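Side-chain contacts in calmodulin, putative (Entamoeba histolytica, PDB 4OCI), which binds calcium, probably through an EF-hand, and is involved in initiating the phagocytosis of human erythrocytes: residues 57-60 with 61-65; 67-70 with 71-74; 83-86 with 87-90; 93-96 with 97-100. All coordinates share one frame; numbering follows the deposited sequence.

Contact 1: residues 57-60 with 61-65; sequences MSYE and LFTSC. With NA (sodium ion), chain C.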
# COMPACT_ATOMS: atom_id res chain seq x y z
N MSE A 57 -2.67 -11.83 6.20
CA MSE A 57 -1.39 -12.03 6.78
C MSE A 57 -1.51 -12.87 8.07
O MSE A 57 -2.22 -12.49 8.95
CB MSE A 57 -0.75 -10.66 7.07
CG MSE A 57 0.68 -10.89 7.60
SE MSE A 57 1.37 -9.21 8.08
CE MSE A 57 2.31 -9.08 6.31
N SER A 58 -0.83 -14.01 8.15
CA SER A 58 -0.92 -14.92 9.30
C SER A 58 0.01 -14.41 10.38
O SER A 58 0.76 -13.45 10.16
CB SER A 58 -0.47 -16.33 8.85
OG SER A 58 0.93 -16.26 8.65
N TYR A 59 -0.11 -14.94 11.60
CA TYR A 59 0.76 -14.51 12.68
C TYR A 59 2.24 -14.70 12.37
O TYR A 59 3.08 -13.88 12.73
CB TYR A 59 0.42 -15.32 13.96
CG TYR A 59 1.33 -14.93 15.06
CD1 TYR A 59 1.27 -13.64 15.63
CD2 TYR A 59 2.33 -15.79 15.46
CE1 TYR A 59 2.14 -13.23 16.58
CE2 TYR A 59 3.23 -15.41 16.45
CZ TYR A 59 3.13 -14.14 16.99
OH TYR A 59 4.02 -13.80 17.97
N GLU A 60 2.61 -15.85 11.79
CA GLU A 60 4.06 -16.02 11.55
C GLU A 60 4.65 -15.14 10.42
O GLU A 60 5.77 -14.67 10.57
CB GLU A 60 4.49 -17.50 11.40
CG GLU A 60 4.50 -18.24 12.78
CD GLU A 60 5.69 -17.78 13.78
OE1 GLU A 60 6.71 -17.09 13.35
OE2 GLU A 60 5.59 -18.12 15.00
N LEU A 61 3.89 -14.87 9.34
CA LEU A 61 4.33 -13.88 8.34
C LEU A 61 4.45 -12.50 9.02
O LEU A 61 5.36 -11.76 8.71
CB LEU A 61 3.28 -13.77 7.21
CG LEU A 61 3.35 -14.99 6.26
CD1 LEU A 61 2.09 -15.22 5.32
CD2 LEU A 61 4.68 -14.85 5.46
N PHE A 62 3.50 -12.16 9.90
CA PHE A 62 3.51 -10.90 10.68
C PHE A 62 4.75 -10.70 11.52
O PHE A 62 5.37 -9.64 11.47
CB PHE A 62 2.27 -10.78 11.60
CG PHE A 62 2.37 -9.60 12.53
CD1 PHE A 62 2.17 -8.30 12.04
CD2 PHE A 62 2.79 -9.76 13.84
CE1 PHE A 62 2.34 -7.18 12.86
CE2 PHE A 62 2.95 -8.65 14.69
CZ PHE A 62 2.75 -7.38 14.17
N THR A 63 5.13 -11.69 12.33
CA THR A 63 6.34 -11.54 13.13
C THR A 63 7.61 -11.42 12.28
O THR A 63 8.46 -10.60 12.61
CB THR A 63 6.57 -12.67 14.15
OG1 THR A 63 6.75 -13.92 13.46
CG2 THR A 63 5.45 -12.80 15.08
N SER A 64 7.71 -12.18 11.20
CA SER A 64 8.83 -11.94 10.23
C SER A 64 8.83 -10.55 9.66
O SER A 64 9.87 -9.89 9.73
CB SER A 64 8.78 -12.96 9.11
OG SER A 64 8.84 -14.25 9.74
N CYS A 65 7.69 -10.08 9.16
CA CYS A 65 7.56 -8.71 8.57
C CYS A 65 7.83 -7.63 9.59
O CYS A 65 8.55 -6.69 9.30
CB CYS A 65 6.20 -8.47 7.94
SG CYS A 65 6.12 -9.48 6.49
NA NA C . 7.91 -15.13 11.88
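The first turn of helix 59-71 is capped by Ser58 and carries a sodium site, in which Glu60 meets Thr63 and Ser64. Four oxygens hold the ion: Glu60 O, Glu60 OE1, Thr63 OG1 at 2.3 Å from the sodium, and Ser64 OG at 2.5 Å. The Glu60 chain folds back at chi2 (-70°), bringing OE1 round to the same ion as its own carbonyl oxygen, which also accepts the helical bond from Ser64 N. At the cap, Ser58 OG takes a weak but straight bond from Leu61 N (3.3 Å), while Ser58 O accepts from Phe62 N at 3.0 Å. Thr63 turns its two branches to different tasks: OG1 to sodium, and CG2 over one face of the Tyr59 ring, 3.3 Å from Tyr59 CZ. Phe12 meets that ring edge-to-face. On the buried side, selenomethionine Met57 lays SE at the edge of the Phe62 ring, a Met-aromatic contact, and sends CE to within 3.8 Å of Cys65 SG. With one carboxylate oxygen and three neutral oxygens round a monovalent cation, the sodium would be expected to favour the ionised form of Glu60 and to pin the three polar side chains against the helix.

Contact 2: residues 67-70 with 71-74; sequences SQLK and TKSF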
# COMPACT_ATOMS: atom_id res chain seq x y z
N SER A 67 9.64 -7.79 12.37
CA SER A 67 11.09 -7.74 12.62
C SER A 67 11.80 -6.98 11.55
O SER A 67 12.72 -6.23 11.85
CB SER A 67 11.74 -9.12 12.71
OG SER A 67 11.26 -9.75 13.88
N GLN A 68 11.39 -7.17 10.31
CA GLN A 68 12.07 -6.53 9.21
C GLN A 68 11.73 -5.06 9.08
O GLN A 68 12.64 -4.24 8.93
CB GLN A 68 11.88 -7.30 7.93
CG GLN A 68 12.05 -6.52 6.65
CD GLN A 68 11.42 -7.26 5.47
OE1 GLN A 68 10.50 -6.75 4.78
NE2 GLN A 68 11.91 -8.51 5.23
N LEU A 69 10.45 -4.70 9.18
CA LEU A 69 10.06 -3.31 9.35
C LEU A 69 10.85 -2.61 10.44
O LEU A 69 11.26 -1.47 10.27
CB LEU A 69 8.53 -3.14 9.54
CG LEU A 69 7.75 -3.65 8.34
CD1 LEU A 69 6.21 -3.46 8.46
CD2 LEU A 69 8.30 -3.12 7.01
N LYS A 70 11.06 -3.28 11.57
CA LYS A 70 11.72 -2.67 12.73
C LYS A 70 13.15 -2.25 12.44
O LYS A 70 13.59 -1.19 12.93
CB LYS A 70 11.66 -3.53 13.97
CG LYS A 70 10.51 -3.22 14.83
CD LYS A 70 10.63 -3.96 16.13
CE LYS A 70 11.24 -5.35 15.94
NZ LYS A 70 11.15 -6.17 17.20
N THR A 71 13.84 -3.04 11.61
CA THR A 71 15.20 -2.72 11.17
C THR A 71 15.15 -1.63 10.15
O THR A 71 15.88 -0.64 10.27
CB THR A 71 15.98 -3.99 10.61
OG1 THR A 71 15.52 -4.35 9.30
CG2 THR A 71 15.82 -5.19 11.56
N LYS A 72 14.28 -1.78 9.15
CA LYS A 72 14.14 -0.79 8.06
C LYS A 72 13.59 0.61 8.47
O LYS A 72 13.27 1.43 7.59
CB LYS A 72 13.31 -1.37 6.90
CG LYS A 72 14.05 -2.44 6.10
CD LYS A 72 13.45 -2.62 4.70
CE LYS A 72 12.07 -3.29 4.73
NZ LYS A 72 11.89 -4.27 3.59
N SER A 73 13.44 0.90 9.76
CA SER A 73 12.80 2.18 10.11
C SER A 73 13.20 2.56 11.52
O SER A 73 14.06 1.91 12.13
CB SER A 73 11.30 2.05 10.03
OG SER A 73 10.92 1.15 11.05
N PHE A 74 12.56 3.59 12.05
CA PHE A 74 12.80 3.96 13.42
C PHE A 74 11.47 4.11 14.09
O PHE A 74 10.44 3.99 13.42
CB PHE A 74 13.59 5.29 13.53
CG PHE A 74 13.08 6.39 12.62
CD1 PHE A 74 12.14 7.30 13.09
CD2 PHE A 74 13.60 6.56 11.33
CE1 PHE A 74 11.69 8.36 12.25
CE2 PHE A 74 13.14 7.60 10.49
CZ PHE A 74 12.20 8.48 10.95
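Two flat groups of Gln68 receive what comes back from the next turn, its side-chain amide and its backbone carbonyl. Lys72 NZ and CE both lie on one side of the amide plane, NZ obliquely above the oxygen and CE beyond the edge of the group, beside Gln68 CG. NZ makes a weak bond to Gln68 OE1 at 3.1 Å, reaching the oxygen from well above the amide plane. The two chains run side by side in the same direction: Gln68 is extended beyond CG, whereas in Lys72 the bend at chi3 (-70°) brings CE to 3.8 Å from Gln68 CG, and the turn at chi4 sets NZ toward OE1. At the carbonyl, Thr71 OG1 donates to Gln68 O at 2.9 Å, lying in the carbonyl plane on a lone pair. Lys72 N approaches the same oxygen nearly head-on, 3.0 Å away and with an almost straight N-H. This is the last turn of helix 59-71, and Lys72 is the first residue to leave helical angles. In calmodulin a long central helix can join the two lobes; here the corresponding helix appears to stop, and a loop leads to helix 76-86. Just past the end, Ser73 OG donates to Leu69 O at 2.8 Å, tilted from that carbonyl plane. Chi1 of Ser73, at 66°, swings the hydroxyl back to this oxygen. Thr71 CG2 rests 3.3 Å from Ser67 O. Leu69, buried, packs on Phe28 and Val32 of helix 25-34.

Contact 3: residues 83-86 with 87-90; sequences INVL and DKDK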
# COMPACT_ATOMS: atom_id res chain seq x y z
N ILE A 83 17.04 13.67 18.89
CA ILE A 83 16.90 15.11 18.72
C ILE A 83 17.21 15.81 20.05
O ILE A 83 18.03 16.69 20.11
CB ILE A 83 15.52 15.52 18.19
CG1 ILE A 83 15.48 15.20 16.73
CG2 ILE A 83 15.34 16.98 18.35
CD1 ILE A 83 14.10 15.42 16.02
N ASN A 84 16.59 15.35 21.13
CA ASN A 84 16.73 16.02 22.44
C ASN A 84 18.16 16.13 22.99
O ASN A 84 18.52 17.12 23.64
CB ASN A 84 15.74 15.41 23.44
CG ASN A 84 14.26 15.54 22.95
OD1 ASN A 84 13.95 16.24 21.95
ND2 ASN A 84 13.36 14.86 23.66
N VAL A 85 18.98 15.13 22.66
CA VAL A 85 20.41 15.20 22.86
C VAL A 85 21.11 16.48 22.30
O VAL A 85 22.03 17.03 22.94
CB VAL A 85 21.08 13.88 22.40
CG1 VAL A 85 22.33 14.13 21.53
CG2 VAL A 85 21.37 12.98 23.62
N LEU A 86 20.65 16.97 21.14
CA LEU A 86 21.16 18.23 20.59
C LEU A 86 20.36 19.53 20.92
O LEU A 86 20.75 20.63 20.48
CB LEU A 86 21.28 18.14 19.06
CG LEU A 86 21.87 16.91 18.39
CD1 LEU A 86 21.55 17.05 16.91
CD2 LEU A 86 23.37 16.81 18.62
N ASP A 87 19.25 19.41 21.63
CA ASP A 87 18.50 20.59 22.05
C ASP A 87 18.13 20.48 23.53
O ASP A 87 16.94 20.48 23.85
CB ASP A 87 17.23 20.78 21.22
CG ASP A 87 16.49 22.13 21.54
OD1 ASP A 87 17.19 23.17 21.75
OD2 ASP A 87 15.22 22.16 21.57
N LYS A 88 19.12 20.36 24.42
CA LYS A 88 18.85 20.11 25.86
C LYS A 88 18.29 21.37 26.53
O LYS A 88 17.49 21.30 27.46
CB LYS A 88 20.12 19.66 26.61
CG LYS A 88 20.86 18.47 26.02
CD LYS A 88 20.52 17.16 26.74
CE LYS A 88 21.64 16.11 26.50
NZ LYS A 88 21.20 14.70 26.77
N ASP A 89 18.72 22.52 26.03
CA ASP A 89 18.11 23.80 26.39
C ASP A 89 16.68 24.03 25.85
O ASP A 89 16.04 25.00 26.22
CB ASP A 89 19.04 24.93 25.95
CG ASP A 89 20.31 25.01 26.81
OD1 ASP A 89 21.29 25.69 26.39
OD2 ASP A 89 20.34 24.40 27.91
N LYS A 90 16.18 23.16 25.00
CA LYS A 90 14.76 23.27 24.52
C LYS A 90 14.43 24.55 23.72
O LYS A 90 13.33 25.16 23.86
CB LYS A 90 13.78 23.02 25.68
CG LYS A 90 13.17 21.62 25.60
CD LYS A 90 12.96 20.97 26.93
CE LYS A 90 12.77 19.45 26.69
NZ LYS A 90 12.88 18.71 27.97
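Lys88 doubles back along the end of the preceding helix and finishes beside Val85. The setting is the exit from helix 76-86 into a loop whose sequence, from Asp87 to Glu98, matches the twelve-residue EF-hand frame, although the calcium seen in this structure is bound at the other end of the chain, by Asp16, Asp18, Asp20 and Tyr22. From Lys88 CB the chain sets off with CG opposite the carbonyl carbon (chi1 -54°), which brings CG to 3.6 Å from both Asn84 O and Val85 O, two carbonyls of the helix's last turn. A bend at chi2 (-99°) then turns the chain back along the helix. CD stays by Asn84 O at 3.7 Å, CE passes 3.7 Å from Val85 O, and NZ ends 3.6 Å from Val85 CG2. The two side chains thus lie alongside each other, pointing the same way. What the lysine brings to these carbonyls is its methylene groups, and at the tip the ammonium meets a methyl. Asp87, the first residue of the loop, has its carboxylate turned into the loop instead: OD1 accepts from Lys91 N and OD2 from Gly92 N, so each oxygen ties down one backbone amide of the turns that follow. A type I turn runs from Asp87 to Lys90, closed by Lys90 N on Asp87 O. Asp87 N donates a weak bond to Ile83 O at 3.3 Å and a hydrogen bond to Asn84 O at 3.1 Å, reaching the latter from 70° out of its carbonyl plane.

Contact 4: residues 93-96 with 97-100; sequences FIPA and IELR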
# COMPACT_ATOMS: atom_id res chain seq x y z
N PHE A 93 15.03 24.05 18.02
CA PHE A 93 15.69 23.95 16.72
C PHE A 93 16.93 23.14 16.82
O PHE A 93 17.62 23.14 17.88
CB PHE A 93 16.13 25.33 16.17
CG PHE A 93 14.98 26.30 15.96
CD1 PHE A 93 14.43 26.46 14.68
CD2 PHE A 93 14.44 27.01 17.01
CE1 PHE A 93 13.38 27.29 14.45
CE2 PHE A 93 13.35 27.89 16.80
CZ PHE A 93 12.84 28.04 15.51
N ILE A 94 17.17 22.40 15.74
CA ILE A 94 18.45 21.74 15.53
C ILE A 94 19.04 22.11 14.14
O ILE A 94 18.29 22.49 13.25
CB ILE A 94 18.42 20.22 15.80
CG1 ILE A 94 17.58 19.45 14.72
CG2 ILE A 94 18.01 19.99 17.24
CD1 ILE A 94 17.93 17.97 14.68
N PRO A 95 20.38 22.03 13.96
CA PRO A 95 20.96 22.13 12.59
C PRO A 95 20.48 21.07 11.64
O PRO A 95 20.34 19.92 12.04
CB PRO A 95 22.45 21.97 12.81
CG PRO A 95 22.68 22.17 14.30
CD PRO A 95 21.40 21.79 15.00
N ALA A 96 20.24 21.46 10.38
CA ALA A 96 19.73 20.57 9.41
C ALA A 96 20.75 19.46 9.19
O ALA A 96 20.38 18.29 8.91
CB ALA A 96 19.49 21.33 8.10
N ILE A 97 22.03 19.80 9.25
CA ILE A 97 23.00 18.77 8.99
C ILE A 97 23.05 17.73 10.09
O ILE A 97 23.36 16.54 9.82
CB ILE A 97 24.42 19.34 8.72
CG1 ILE A 97 25.29 18.25 7.98
CG2 ILE A 97 25.11 19.91 10.06
CD1 ILE A 97 26.69 18.66 7.97
N GLU A 98 22.68 18.13 11.31
CA GLU A 98 22.65 17.16 12.41
C GLU A 98 21.38 16.26 12.29
O GLU A 98 21.39 15.05 12.61
CB GLU A 98 22.67 17.84 13.76
CG GLU A 98 24.04 18.53 14.08
CD GLU A 98 25.17 17.47 14.35
OE1 GLU A 98 24.84 16.37 14.94
OE2 GLU A 98 26.36 17.71 13.97
N LEU A 99 20.27 16.86 11.92
CA LEU A 99 19.11 16.06 11.47
C LEU A 99 19.47 15.04 10.37
O LEU A 99 19.06 13.92 10.45
CB LEU A 99 18.02 16.97 10.93
CG LEU A 99 16.73 16.18 10.63
CD1 LEU A 99 16.23 15.26 11.81
CD2 LEU A 99 15.62 17.06 10.12
N ARG A 100 20.15 15.48 9.32
CA ARG A 100 20.69 14.57 8.29
C ARG A 100 21.47 13.45 8.91
O ARG A 100 21.25 12.29 8.55
CB ARG A 100 21.53 15.31 7.24
CG ARG A 100 22.14 14.45 6.11
CD ARG A 100 23.02 15.28 5.15
NE ARG A 100 22.22 16.14 4.23
CZ ARG A 100 21.63 15.70 3.12
NH1 ARG A 100 21.66 14.40 2.76
NH2 ARG A 100 20.96 16.57 2.36
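Pro95 O starts helix 96-106 by accepting Leu99 N at 3.1 Å, an almost straight bond in the carbonyl plane, and Ala96 O repeats the pattern with Arg100 N at 2.8 Å. A second, weak bond reaches Pro95 O from Glu98 N. Among the side chains, Ile94 points toward the helix. Its chi1 of 70° throws CG1 over toward the helix, and the CD1 methyl lands 3.8 Å from Leu99 N and 3.9 Å from Leu99 CB, the two side chains crossing at about a right angle. Within this EF-hand region, strand 93-95 leading straight into helix 96-106 corresponds to the exit of the loop; as in paired EF-hands, the short strand runs antiparallel to its partner, here 129-131, with Ile94 bonded to Val130 through the backbone. Leu99 and Ala96 also pack on Val130 and on Phe119 of helix 112-122. On the outer side, Pro95 and Glu98 lie alongside one another, CG of the proline ring 3.9 Å from Glu98 CG. Glu98 then bends at chi2 (-71°), and its OE1 forms a salt bridge with Arg101. Arg100 leaves only CB near the first turn, 3.6 Å from Ala96 O; its guanidinium group reaches away to Glu126, Thr116 and the carbonyl of Gln112.

How the contacts relate
Contacts 1 and 2 sit on one helix, 59-71, near its start and at its end, with centres 14 Å apart. Contacts 3 and 4 bracket a single loop in the other half of the protein, and their centres are 11 Å apart. These two meet directly: Leu86 CD1 packs 3.4 Å from Glu98 CB, and Asp87 CB lies 4.1 Å from Ile94 CG2. Contact 1 holds the sodium ion and lies beside the calcium loop, with Ser58 against Tyr22; its centre is 37 Å from that of contact 3, on the opposite side of the chain's centre. Contact 2 lies between, its nearest atoms about 8 Å from contacts 3 and 4.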